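Local coordinates for protein ribosomal RNA small subunit methyltransferase E (Legionella pneumophila, PDB 5O95) that probably methylates the N3 position of a single uridine in 16S rRNA of the assembled 30S ribosomal subunit, with S-adenosyl-L-methionine as methyl donor, at residues B[8-13]-B[148-153]; B[44-49]-B[141-146]; B[56-61]-B[66-71]; B[94-99]-B[135-140]. All blocks are in the same frame, centred on the assembly; numbering follows the deposited sequence.

Contact 1 (B[8-13]-B[148-153])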
loop_
_atom_site.group_PDB
_atom_site.type_symbol
_atom_site.label_atom_id
_atom_site.label_comp_id
_atom_site.label_asym_id
_atom_site.label_seq_id
_atom_site.Cartn_x
_atom_site.Cartn_y
_atom_site.Cartn_z
ATOM N N ARG B 8 4.075 22.248 -1.426
ATOM C CA ARG B 8 3.295 22.500 -0.223
ATOM C C ARG B 8 4.164 22.329 1.016
ATOM O O ARG B 8 4.955 21.383 1.099
ATOM C CB ARG B 8 2.124 21.523 -0.112
ATOM C CG ARG B 8 1.003 21.815 -1.090
ATOM C CD ARG B 8 0.118 20.583 -1.268
ATOM N NE ARG B 8 -0.322 20.041 0.012
ATOM C CZ ARG B 8 -1.274 20.575 0.776
ATOM N NH1 ARG B 8 -1.927 21.701 0.395
ATOM N NH2 ARG B 8 -1.575 20.017 1.926
ATOM N N ILE B 9 3.997 23.233 1.985
ATOM C CA ILE B 9 4.816 23.264 3.198
ATOM C C ILE B 9 3.893 23.543 4.378
ATOM O O ILE B 9 3.155 24.534 4.371
ATOM C CB ILE B 9 5.904 24.364 3.128
ATOM C CG1 ILE B 9 6.854 24.155 1.937
ATOM C CG2 ILE B 9 6.682 24.462 4.440
ATOM C CD1 ILE B 9 7.729 22.881 2.077
ATOM N N TYR B 10 3.945 22.698 5.400
ATOM C CA TYR B 10 3.143 22.917 6.591
ATOM C C TYR B 10 3.812 23.973 7.463
ATOM O O TYR B 10 4.987 23.834 7.829
ATOM C CB TYR B 10 3.102 21.612 7.392
ATOM C CG TYR B 10 2.531 21.742 8.776
ATOM C CD1 TYR B 10 1.192 22.058 8.990
ATOM C CD2 TYR B 10 3.350 21.567 9.891
ATOM C CE1 TYR B 10 0.669 22.162 10.273
ATOM C CE2 TYR B 10 2.843 21.671 11.185
ATOM C CZ TYR B 10 1.514 21.973 11.376
ATOM O OH TYR B 10 1.025 22.065 12.658
ATOM N N GLN B 11 3.060 25.034 7.802
ATOM C CA GLN B 11 3.508 25.994 8.807
ATOM C C GLN B 11 2.313 26.302 9.694
ATOM O O GLN B 11 1.279 26.770 9.186
ATOM C CB GLN B 11 3.959 27.308 8.150
ATOM C CG GLN B 11 5.290 27.257 7.400
ATOM C CD GLN B 11 6.460 27.135 8.346
ATOM O OE1 GLN B 11 7.039 28.137 8.791
ATOM N NE2 GLN B 11 6.811 25.891 8.685
ATOM N N PRO B 12 2.402 26.075 11.002
ATOM C CA PRO B 12 1.277 26.394 11.880
ATOM C C PRO B 12 1.110 27.904 11.979
ATOM O O PRO B 12 2.047 28.673 11.753
ATOM C CB PRO B 12 1.702 25.803 13.226
ATOM C CG PRO B 12 3.196 25.816 13.177
ATOM C CD PRO B 12 3.532 25.475 11.739
ATOM N N GLY B 13 -0.109 28.311 12.300
ATOM C CA GLY B 13 -0.395 29.709 12.599
ATOM C C GLY B 13 -1.472 30.271 11.695
ATOM O O GLY B 13 -1.915 29.651 10.732
ATOM N N ASN B 148 -4.851 19.399 4.429
ATOM C CA ASN B 148 -4.499 20.634 5.121
ATOM C C ASN B 148 -4.785 20.567 6.607
ATOM O O ASN B 148 -4.740 21.598 7.305
ATOM C CB ASN B 148 -5.197 21.821 4.464
ATOM C CG ASN B 148 -4.756 22.009 3.039
ATOM O OD1 ASN B 148 -3.583 21.908 2.748
ATOM N ND2 ASN B 148 -5.699 22.288 2.143
ATOM N N GLN B 149 -4.979 19.355 7.111
ATOM C CA GLN B 149 -5.174 19.058 8.511
ATOM C C GLN B 149 -4.314 17.837 8.755
ATOM O O GLN B 149 -4.281 16.939 7.910
ATOM C CB GLN B 149 -6.639 18.718 8.767
ATOM C CG GLN B 149 -7.003 18.437 10.200
ATOM C CD GLN B 149 -8.509 18.305 10.407
ATOM O OE1 GLN B 149 -9.322 18.895 9.680
ATOM N NE2 GLN B 149 -8.891 17.528 11.414
ATOM N N ILE B 150 -3.604 17.824 9.882
ATOM C CA ILE B 150 -2.691 16.738 10.223
ATOM C C ILE B 150 -3.447 15.694 11.038
ATOM O O ILE B 150 -4.127 16.054 11.998
ATOM C CB ILE B 150 -1.518 17.265 11.068
ATOM C CG1 ILE B 150 -0.920 18.536 10.450
ATOM C CG2 ILE B 150 -0.479 16.137 11.281
ATOM C CD1 ILE B 150 -0.369 18.352 9.060
ATOM N N PRO B 151 -3.356 14.395 10.689
ATOM C CA PRO B 151 -3.975 13.361 11.525
ATOM C C PRO B 151 -3.449 13.455 12.945
ATOM O O PRO B 151 -2.305 13.842 13.174
ATOM C CB PRO B 151 -3.510 12.036 10.885
ATOM C CG PRO B 151 -2.857 12.359 9.607
ATOM C CD PRO B 151 -2.686 13.875 9.495
ATOM N N GLU B 152 -4.298 13.085 13.903
ATOM C CA GLU B 152 -3.859 12.991 15.288
ATOM C C GLU B 152 -2.974 11.761 15.450
ATOM O O GLU B 152 -3.339 10.659 15.037
ATOM C CB GLU B 152 -5.077 12.893 16.211
ATOM C CG GLU B 152 -4.733 12.876 17.697
ATOM C CD GLU B 152 -5.965 12.859 18.587
ATOM O OE1 GLU B 152 -7.094 12.848 18.053
ATOM O OE2 GLU B 152 -5.805 12.856 19.823
ATOM N N LEU B 153 -1.790 11.950 16.038
ATOM C CA LEU B 153 -0.892 10.847 16.351
ATOM C C LEU B 153 -0.940 10.712 17.863
ATOM O O LEU B 153 -0.538 11.628 18.588
ATOM C CB LEU B 153 0.524 11.114 15.845
ATOM C CG LEU B 153 1.601 10.107 16.284
ATOM C CD1 LEU B 153 1.260 8.710 15.815
ATOM C CD2 LEU B 153 2.962 10.520 15.726
#

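Contact 2 (B[44-49]-B[141-146])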
loop_
_atom_site.group_PDB
_atom_site.type_symbol
_atom_site.label_atom_id
_atom_site.label_comp_id
_atom_site.label_asym_id
_atom_site.label_seq_id
_atom_site.Cartn_x
_atom_site.Cartn_y
_atom_site.Cartn_z
ATOM N N THR B 44 2.801 26.859 -1.501
ATOM C CA THR B 44 1.503 26.828 -0.847
ATOM C C THR B 44 1.761 26.388 0.578
ATOM O O THR B 44 2.139 25.239 0.811
ATOM C CB THR B 44 0.552 25.856 -1.538
ATOM O OG1 THR B 44 0.333 26.250 -2.902
ATOM C CG2 THR B 44 -0.797 25.818 -0.798
ATOM N N LEU B 45 1.626 27.303 1.532
ATOM C CA LEU B 45 1.702 26.898 2.925
ATOM C C LEU B 45 0.323 26.441 3.368
ATOM O O LEU B 45 -0.689 26.878 2.835
ATOM C CB LEU B 45 2.133 28.068 3.807
ATOM C CG LEU B 45 3.316 28.832 3.234
ATOM C CD1 LEU B 45 3.616 30.066 4.110
ATOM C CD2 LEU B 45 4.549 27.941 3.084
ATOM N N PHE B 46 0.283 25.531 4.334
ATOM C CA PHE B 46 -0.979 25.224 4.980
ATOM C C PHE B 46 -0.711 25.058 6.464
ATOM O O PHE B 46 0.408 24.746 6.879
ATOM C CB PHE B 46 -1.660 23.986 4.375
ATOM C CG PHE B 46 -0.859 22.723 4.551
ATOM C CD1 PHE B 46 0.200 22.459 3.699
ATOM C CD2 PHE B 46 -1.142 21.847 5.590
ATOM C CE1 PHE B 46 0.969 21.297 3.857
ATOM C CE2 PHE B 46 -0.374 20.675 5.750
ATOM C CZ PHE B 46 0.684 20.427 4.899
ATOM N N ASN B 47 -1.754 25.270 7.267
ATOM C CA ASN B 47 -1.565 25.509 8.695
ATOM C C ASN B 47 -2.154 24.424 9.589
ATOM O O ASN B 47 -2.172 24.582 10.820
ATOM C CB ASN B 47 -2.087 26.899 9.094
ATOM C CG ASN B 47 -3.608 27.000 9.076
ATOM O OD1 ASN B 47 -4.308 26.136 8.535
ATOM N ND2 ASN B 47 -4.126 28.111 9.624
ATOM N N GLY B 48 -2.574 23.294 9.013
ATOM C CA GLY B 48 -3.226 22.261 9.786
ATOM C C GLY B 48 -4.660 22.546 10.148
ATOM O O GLY B 48 -5.285 21.726 10.817
ATOM N N ASP B 49 -5.208 23.688 9.735
ATOM C CA ASP B 49 -6.590 24.031 10.005
ATOM C C ASP B 49 -7.323 24.331 8.698
ATOM O O ASP B 49 -8.230 25.163 8.649
ATOM C CB ASP B 49 -6.671 25.209 10.978
ATOM C CG ASP B 49 -8.051 25.383 11.590
ATOM O OD1 ASP B 49 -8.784 24.380 11.770
ATOM O OD2 ASP B 49 -8.399 26.542 11.892
ATOM N N ALA B 141 3.623 13.620 4.534
ATOM C CA ALA B 141 2.608 12.984 3.695
ATOM C C ALA B 141 1.427 13.920 3.439
ATOM O O ALA B 141 0.836 13.901 2.350
ATOM C CB ALA B 141 2.146 11.667 4.336
ATOM N N CYS B 142 1.083 14.762 4.416
ATOM C CA CYS B 142 0.048 15.761 4.168
ATOM C C CYS B 142 0.524 16.798 3.170
ATOM O O CYS B 142 -0.262 17.251 2.329
ATOM C CB CYS B 142 -0.376 16.446 5.471
ATOM S SG CYS B 142 -1.231 15.309 6.615
ATOM N N GLU B 143 1.803 17.185 3.248
ATOM C CA GLU B 143 2.346 18.080 2.229
ATOM C C GLU B 143 2.205 17.465 0.851
ATOM O O GLU B 143 1.781 18.131 -0.097
ATOM C CB GLU B 143 3.808 18.412 2.521
ATOM C CG GLU B 143 3.967 19.209 3.807
ATOM C CD GLU B 143 5.394 19.402 4.238
ATOM O OE1 GLU B 143 6.269 18.557 3.893
ATOM O OE2 GLU B 143 5.644 20.398 4.968
ATOM N N GLN B 144 2.511 16.161 0.726
ATOM C CA GLN B 144 2.465 15.490 -0.572
ATOM C C GLN B 144 1.035 15.275 -1.080
ATOM O O GLN B 144 0.763 15.450 -2.271
ATOM C CB GLN B 144 3.193 14.139 -0.459
ATOM C CG GLN B 144 3.057 13.221 -1.708
ATOM C CD GLN B 144 1.773 12.377 -1.734
ATOM O OE1 GLN B 144 1.315 11.878 -0.710
ATOM N NE2 GLN B 144 1.186 12.243 -2.911
ATOM N N CYS B 145 0.112 14.878 -0.202
ATOM C CA CYS B 145 -1.195 14.422 -0.668
ATOM C C CYS B 145 -2.257 15.520 -0.730
ATOM O O CYS B 145 -3.309 15.320 -1.354
ATOM C CB CYS B 145 -1.655 13.206 0.168
ATOM S SG CYS B 145 -2.433 13.588 1.713
ATOM N N GLY B 146 -2.005 16.676 -0.123
ATOM C CA GLY B 146 -2.955 17.773 -0.185
ATOM C C GLY B 146 -3.829 17.950 1.040
ATOM O O GLY B 146 -4.625 18.891 1.073
#

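Contact 3 (B[56-61]-B[66-71])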
loop_
_atom_site.group_PDB
_atom_site.type_symbol
_atom_site.label_atom_id
_atom_site.label_comp_id
_atom_site.label_asym_id
_atom_site.label_seq_id
_atom_site.Cartn_x
_atom_site.Cartn_y
_atom_site.Cartn_z
ATOM N N SER B 56 5.139 33.417 -2.020
ATOM C CA SER B 56 6.310 33.392 -2.870
ATOM C C SER B 56 7.532 33.691 -2.025
ATOM O O SER B 56 7.457 34.368 -0.989
ATOM C CB SER B 56 6.202 34.373 -4.024
ATOM O OG SER B 56 6.091 35.681 -3.519
ATOM N N ILE B 57 8.664 33.174 -2.476
ATOM C CA ILE B 57 9.902 33.334 -1.728
ATOM C C ILE B 57 10.446 34.726 -2.001
ATOM O O ILE B 57 10.761 35.066 -3.146
ATOM C CB ILE B 57 10.914 32.247 -2.096
ATOM C CG1 ILE B 57 10.336 30.883 -1.698
ATOM C CG2 ILE B 57 12.230 32.523 -1.393
ATOM C CD1 ILE B 57 11.313 29.724 -1.834
ATOM N N GLU B 58 10.515 35.545 -0.956
ATOM C CA GLU B 58 10.988 36.911 -1.111
ATOM C C GLU B 58 12.490 37.026 -0.909
ATOM O O GLU B 58 13.135 37.868 -1.542
ATOM C CB GLU B 58 10.257 37.834 -0.135
ATOM C CG GLU B 58 10.417 39.309 -0.466
ATOM C CD GLU B 58 9.429 40.184 0.274
ATOM O OE1 GLU B 58 9.827 40.800 1.286
ATOM O OE2 GLU B 58 8.254 40.246 -0.156
ATOM N N ARG B 59 13.067 36.175 -0.066
ATOM C CA ARG B 59 14.482 36.273 0.251
ATOM C C ARG B 59 14.936 34.951 0.848
ATOM O O ARG B 59 14.233 34.363 1.674
ATOM C CB ARG B 59 14.721 37.425 1.235
ATOM C CG ARG B 59 16.082 37.437 1.908
ATOM C CD ARG B 59 16.324 38.792 2.566
ATOM N NE ARG B 59 15.087 39.375 3.082
ATOM C CZ ARG B 59 14.815 39.548 4.373
ATOM N NH1 ARG B 59 15.702 39.195 5.294
ATOM N NH2 ARG B 59 13.656 40.086 4.742
ATOM N N VAL B 60 16.098 34.481 0.403
ATOM C CA VAL B 60 16.745 33.294 0.957
ATOM C C VAL B 60 18.103 33.737 1.480
ATOM O O VAL B 60 19.012 34.028 0.693
ATOM C CB VAL B 60 16.899 32.169 -0.075
ATOM C CG1 VAL B 60 17.619 30.984 0.550
ATOM C CG2 VAL B 60 15.556 31.739 -0.612
ATOM N N LYS B 61 18.241 33.804 2.803
ATOM C CA LYS B 61 19.494 34.174 3.461
ATOM C C LYS B 61 20.014 32.937 4.186
ATOM O O LYS B 61 19.563 32.619 5.290
ATOM C CB LYS B 61 19.280 35.335 4.428
ATOM C CG LYS B 61 20.536 35.736 5.187
ATOM C CD LYS B 61 20.309 36.966 6.052
ATOM C CE LYS B 61 21.564 37.307 6.845
ATOM N NZ LYS B 61 21.382 38.497 7.721
ATOM N N PHE B 66 12.363 33.741 3.787
ATOM C CA PHE B 66 11.278 34.691 4.023
ATOM C C PHE B 66 10.292 34.642 2.857
ATOM O O PHE B 66 10.685 34.822 1.705
ATOM C CB PHE B 66 11.824 36.115 4.170
ATOM C CG PHE B 66 12.735 36.282 5.345
ATOM C CD1 PHE B 66 14.090 36.015 5.230
ATOM C CD2 PHE B 66 12.237 36.688 6.575
ATOM C CE1 PHE B 66 14.934 36.153 6.319
ATOM C CE2 PHE B 66 13.081 36.840 7.667
ATOM C CZ PHE B 66 14.425 36.567 7.539
ATOM N N VAL B 67 9.025 34.403 3.157
ATOM C CA VAL B 67 8.006 34.269 2.123
ATOM C C VAL B 67 6.949 35.343 2.310
ATOM O O VAL B 67 6.610 35.730 3.431
ATOM C CB VAL B 67 7.378 32.859 2.065
ATOM C CG1 VAL B 67 8.474 31.807 2.052
ATOM C CG2 VAL B 67 6.381 32.636 3.207
ATOM N N ARG B 68 6.421 35.822 1.195
ATOM C CA ARG B 68 5.393 36.850 1.198
ATOM C C ARG B 68 4.060 36.167 0.930
ATOM O O ARG B 68 3.895 35.505 -0.098
ATOM C CB ARG B 68 5.711 37.913 0.146
ATOM C CG ARG B 68 4.707 39.065 0.093
ATOM C CD ARG B 68 4.723 39.902 1.381
ATOM N NE ARG B 68 6.018 40.538 1.614
ATOM C CZ ARG B 68 6.254 41.414 2.588
ATOM N NH1 ARG B 68 5.282 41.746 3.424
ATOM N NH2 ARG B 68 7.463 41.950 2.733
ATOM N N ILE B 69 3.142 36.268 1.890
ATOM C CA ILE B 69 1.815 35.681 1.763
ATOM C C ILE B 69 0.993 36.561 0.832
ATOM O O ILE B 69 0.774 37.746 1.118
ATOM C CB ILE B 69 1.118 35.577 3.129
ATOM C CG1 ILE B 69 2.016 34.919 4.180
ATOM C CG2 ILE B 69 -0.217 34.858 2.973
ATOM C CD1 ILE B 69 2.296 33.502 3.915
ATOM N N ALA B 70 0.529 35.991 -0.280
ATOM C CA ALA B 70 -0.293 36.754 -1.218
ATOM C C ALA B 70 -1.785 36.595 -0.954
ATOM O O ALA B 70 -2.546 37.566 -1.077
ATOM C CB ALA B 70 0.014 36.321 -2.651
ATOM N N SER B 71 -2.235 35.391 -0.620
ATOM C CA SER B 71 -3.664 35.162 -0.496
ATOM C C SER B 71 -3.895 33.906 0.329
ATOM O O SER B 71 -2.978 33.101 0.551
ATOM C CB SER B 71 -4.342 35.076 -1.864
ATOM O OG SER B 71 -3.860 33.924 -2.538
HETATM O O HOH W 1 3.626 36.254 -2.720
#

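Contact 4 (B[94-99]-B[135-140])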
loop_
_atom_site.group_PDB
_atom_site.type_symbol
_atom_site.label_atom_id
_atom_site.label_comp_id
_atom_site.label_asym_id
_atom_site.label_seq_id
_atom_site.Cartn_x
_atom_site.Cartn_y
_atom_site.Cartn_z
ATOM N N ARG B 94 8.329 -0.895 8.956
ATOM C CA ARG B 94 6.952 -1.036 8.491
ATOM C C ARG B 94 6.066 0.082 9.026
ATOM O O ARG B 94 5.181 0.579 8.312
ATOM C CB ARG B 94 6.421 -2.415 8.905
ATOM C CG ARG B 94 7.133 -3.569 8.227
ATOM C CD ARG B 94 6.999 -4.851 9.029
ATOM N NE ARG B 94 7.544 -6.011 8.318
ATOM C CZ ARG B 94 8.837 -6.311 8.258
ATOM N NH1 ARG B 94 9.241 -7.383 7.585
ATOM N NH2 ARG B 94 9.729 -5.537 8.868
ATOM N N MET B 95 6.312 0.532 10.262
ATOM C CA MET B 95 5.456 1.572 10.817
ATOM C C MET B 95 5.630 2.871 10.059
ATOM O O MET B 95 4.660 3.609 9.854
ATOM C CB MET B 95 5.767 1.803 12.289
ATOM C CG MET B 95 4.786 2.729 12.981
ATOM S SD MET B 95 3.100 2.073 13.046
ATOM C CE MET B 95 3.087 1.453 14.735
ATOM N N GLU B 96 6.853 3.151 9.604
ATOM C CA GLU B 96 7.073 4.397 8.867
ATOM C C GLU B 96 6.252 4.407 7.586
ATOM O O GLU B 96 5.687 5.435 7.203
ATOM C CB GLU B 96 8.564 4.551 8.571
ATOM C CG GLU B 96 9.431 4.965 9.794
ATOM C CD GLU B 96 9.593 3.920 10.903
ATOM O OE1 GLU B 96 9.330 2.715 10.698
ATOM O OE2 GLU B 96 10.028 4.316 12.008
ATOM N N MET B 97 6.131 3.258 6.936
ATOM C CA MET B 97 5.295 3.155 5.747
ATOM C C MET B 97 3.829 3.363 6.097
ATOM O O MET B 97 3.114 4.102 5.398
ATOM C CB MET B 97 5.529 1.773 5.121
ATOM C CG MET B 97 5.239 1.703 3.652
ATOM S SD MET B 97 4.130 0.340 3.353
ATOM C CE MET B 97 2.689 0.968 4.178
ATOM N N VAL B 98 3.371 2.759 7.196
ATOM C CA VAL B 98 1.978 2.900 7.614
ATOM C C VAL B 98 1.655 4.348 7.940
ATOM O O VAL B 98 0.574 4.833 7.609
ATOM C CB VAL B 98 1.665 1.980 8.804
ATOM C CG1 VAL B 98 0.295 2.271 9.359
ATOM C CG2 VAL B 98 1.753 0.513 8.372
ATOM N N MET B 99 2.555 5.033 8.660
ATOM C CA MET B 99 2.352 6.447 8.949
ATOM C C MET B 99 2.147 7.239 7.667
ATOM O O MET B 99 1.233 8.072 7.577
ATOM C CB MET B 99 3.553 7.000 9.719
ATOM C CG MET B 99 3.707 6.436 11.130
ATOM S SD MET B 99 2.410 7.009 12.240
ATOM C CE MET B 99 2.608 5.825 13.588
ATOM N N LEU B 135 5.645 11.733 13.496
ATOM C CA LEU B 135 4.902 12.976 13.244
ATOM C C LEU B 135 5.432 13.666 12.005
ATOM O O LEU B 135 4.645 14.154 11.178
ATOM C CB LEU B 135 4.970 13.944 14.433
ATOM C CG LEU B 135 4.253 15.284 14.167
ATOM C CD1 LEU B 135 2.759 15.061 14.086
ATOM C CD2 LEU B 135 4.602 16.286 15.261
ATOM N N ASN B 136 6.754 13.721 11.853
ATOM C CA ASN B 136 7.306 14.383 10.677
ATOM C C ASN B 136 6.953 13.640 9.389
ATOM O O ASN B 136 6.722 14.272 8.362
ATOM C CB ASN B 136 8.799 14.688 10.846
ATOM C CG ASN B 136 9.047 15.884 11.772
ATOM O OD1 ASN B 136 8.150 16.704 11.974
ATOM N ND2 ASN B 136 10.254 15.993 12.313
ATOM N N ILE B 137 6.869 12.307 9.429
ATOM C CA ILE B 137 6.439 11.559 8.246
ATOM C C ILE B 137 4.994 11.876 7.893
ATOM O O ILE B 137 4.642 12.016 6.712
ATOM C CB ILE B 137 6.648 10.062 8.504
ATOM C CG1 ILE B 137 8.132 9.783 8.494
ATOM C CG2 ILE B 137 5.926 9.209 7.456
ATOM C CD1 ILE B 137 8.488 8.404 9.074
ATOM N N ILE B 138 4.129 11.975 8.906
ATOM C CA ILE B 138 2.733 12.316 8.655
ATOM C C ILE B 138 2.627 13.710 8.059
ATOM O O ILE B 138 1.894 13.935 7.088
ATOM C CB ILE B 138 1.925 12.186 9.950
ATOM C CG1 ILE B 138 1.865 10.710 10.384
ATOM C CG2 ILE B 138 0.572 12.824 9.810
ATOM C CD1 ILE B 138 1.335 10.556 11.783
ATOM N N ILE B 139 3.376 14.666 8.620
ATOM C CA ILE B 139 3.333 16.031 8.079
ATOM C C ILE B 139 3.799 16.042 6.627
ATOM O O ILE B 139 3.161 16.656 5.750
ATOM C CB ILE B 139 4.167 16.982 8.952
ATOM C CG1 ILE B 139 3.422 17.259 10.251
ATOM C CG2 ILE B 139 4.339 18.332 8.241
ATOM C CD1 ILE B 139 4.298 17.894 11.365
ATOM N N GLY B 140 4.894 15.326 6.346
ATOM C CA GLY B 140 5.384 15.235 4.985
ATOM C C GLY B 140 4.352 14.631 4.053
ATOM O O GLY B 140 4.198 15.069 2.912
#

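Contact 1 (B[8-13]-B[148-153])
R8 and N148 meet where strand 8-10, an outer strand of the PUA-like N-terminal sheet, faces the loop that leads into strand 152-158 of the SPOUT methyltransferase sheet. The guanidinium of R8 takes N148 end-on. NH1 and NH2 both donate to OD1 of N148, and NH1 lies 2.9 Å from that oxygen. OD1 sits in the guanidinium plane, between the two nitrogens. The amide plane is turned 44° from the guanidinium. With this tilt, NH1 lies in the carbonyl plane on a lone pair and NH2 above it. R8 bends at chi3 (51°), and its NH1 and NH2 end at OD1 of N148.

The second touch is apolar. The CD1-CE1 side of the Y10 ring meets the outer end of I150, with CE1 of Y10 4.0 Å from CG1 of I150. CD1 of I150 lies over one face of the ring. The ring reaches I150 because CG of Y10 is anti to its backbone N (chi1 169°).

Further out, the end of helix 124-145 fixes R8. NE of R8 donates to O of E143 and NH2 to O of C142, and the ring of F46 makes a cation-pi contact with the guanidinium. The other end of the N148 amide is held as well: ND2 of N148 donates to OE2 of E52 and to the backbone O of V75.

Contact 2 (B[44-49]-B[141-146])
F46 points its ring at the last turns of helix 124-145 and meets C142 and E143. The ring stands in the confined rotamer between its own backbone N and carbonyl carbon (chi1 63°), which carries CE1 and CZ to the helix. E143 comes to the ring edge, with its CG 3.7 Å from CE1 of F46. The carboxylate plane of E143 is 84° from the ring plane. Of the E143 side chain it is CG that touches the ring, and its backbone N and CA lie close behind. Beyond CG its chain is extended (chi2 172°), and OE2 accepts from the backbone N of Y10. C142 adds a looser touch: its backbone C is 4.0 Å from CZ of F46, and its CB slightly farther.

No hydrogen bond crosses between the two segments. The helix ends at C145, and G146 just after it takes a positive phi.

The contact joins the PUA-like sheet to the methyltransferase domain. F46 lies at the end of strand 42-46, beside strand 8-10, and also packs on N148. On the helix, A141 packs on Q100 and A103 of helix 94-104, and Q144 hydrogen-bonds to V224 of the second subunit.

Contact 3 (B[56-61]-B[66-71])
F66 lies flat against R59, side by side and pointing the same way. In the modelled conformer of R59, one of two, the guanidinium stacks over one face of the phenyl ring in a cation-pi contact, with CZ of R59 4.0 Å from the ring centroid. The two planes are 19° apart. NH1 of R59 comes nearest, 3.3 Å from CE1 of F66, toward the rim of the ring.

The backbones beneath form the antiparallel hairpin of strands 51-61 and 64-74 in the PUA-like domain, interrupted by a classic beta bulge. E58 and R59 together stand opposite F66, and O of F66 accepts from both of their backbone nitrogens. N of E58 is 2.8 Å from O of F66; N of R59 is longer, 3.3 Å from O of F66. N of F66 donates back to O of R59.

R68 holds E58 side-on in a two-pronged salt bridge. NE of R68 donates to OE2 of E58 at 2.9 Å, and NH2 of R68 to OE1 of E58 at 3.0 Å. OE1 uses its syn lone pair. The planes of the two groups are 30° apart. NH1 of R68 also donates to O of G18.

Contact 4 (B[94-99]-B[135-140])
Helices 94-104 and 124-145 of the SPOUT methyltransferase domain pack against each other. Over 94-99 and 135-140 the axes cross at -36° and come within 9.2 Å. I137 and I138 carry the contact from helix 124-145, and E96 and M99 from helix 94-104.

CD1 of I137 lies 3.6 Å from CG of E96, on the aliphatic part of the glutamate. The other branch of I137, CG2, lies 4.0 Å from CB of M99. I137 thus reaches both partners, one turn apart, with a different branch for each. Its CG2 is anti to the backbone N, while CG1 is anti to the carbonyl carbon (chi1 -71°).

SD of M99 is 3.7 Å from CD1 of I138. A bend in the methionine at chi2 (-70°) places the sulfur beside that methyl. Both M99 and I138 also pack on I110 of strand 109-114, so this end of the interface rests on the parallel sheet.

The carboxylate of E96 turns away from the isoleucines. Its OE2 forms a salt bridge with K130 and a hydrogen bond with W134. The helices exchange no hydrogen bond over these residues. Dispersion and the hydrophobic effect therefore hold these helix faces together, while the charge of E96 is met one to two turns earlier on helix 124-145.

Contacts 1 and 2 lie side by side, their centres about 5 Å apart, where the PUA-like sheet meets the methyltransferase domain. Their strands, 8-10 and 42-46, are neighbours in that sheet. Contact 3 is in the same sheet, about 17 Å centre to centre from contact 2, and L45 packs on V67 and I69 between them. Contact 4 lies in the methyltransferase domain, about 28 Å centre to centre from contact 3. It shares helix 124-145 with contact 2, and its I138 packs on I150 and P151 of contact 1. Along the chain, contacts 3 and 4 follow one another inside contact 2, which is nested in contact 1. Helix 124-145 thus links the two domains.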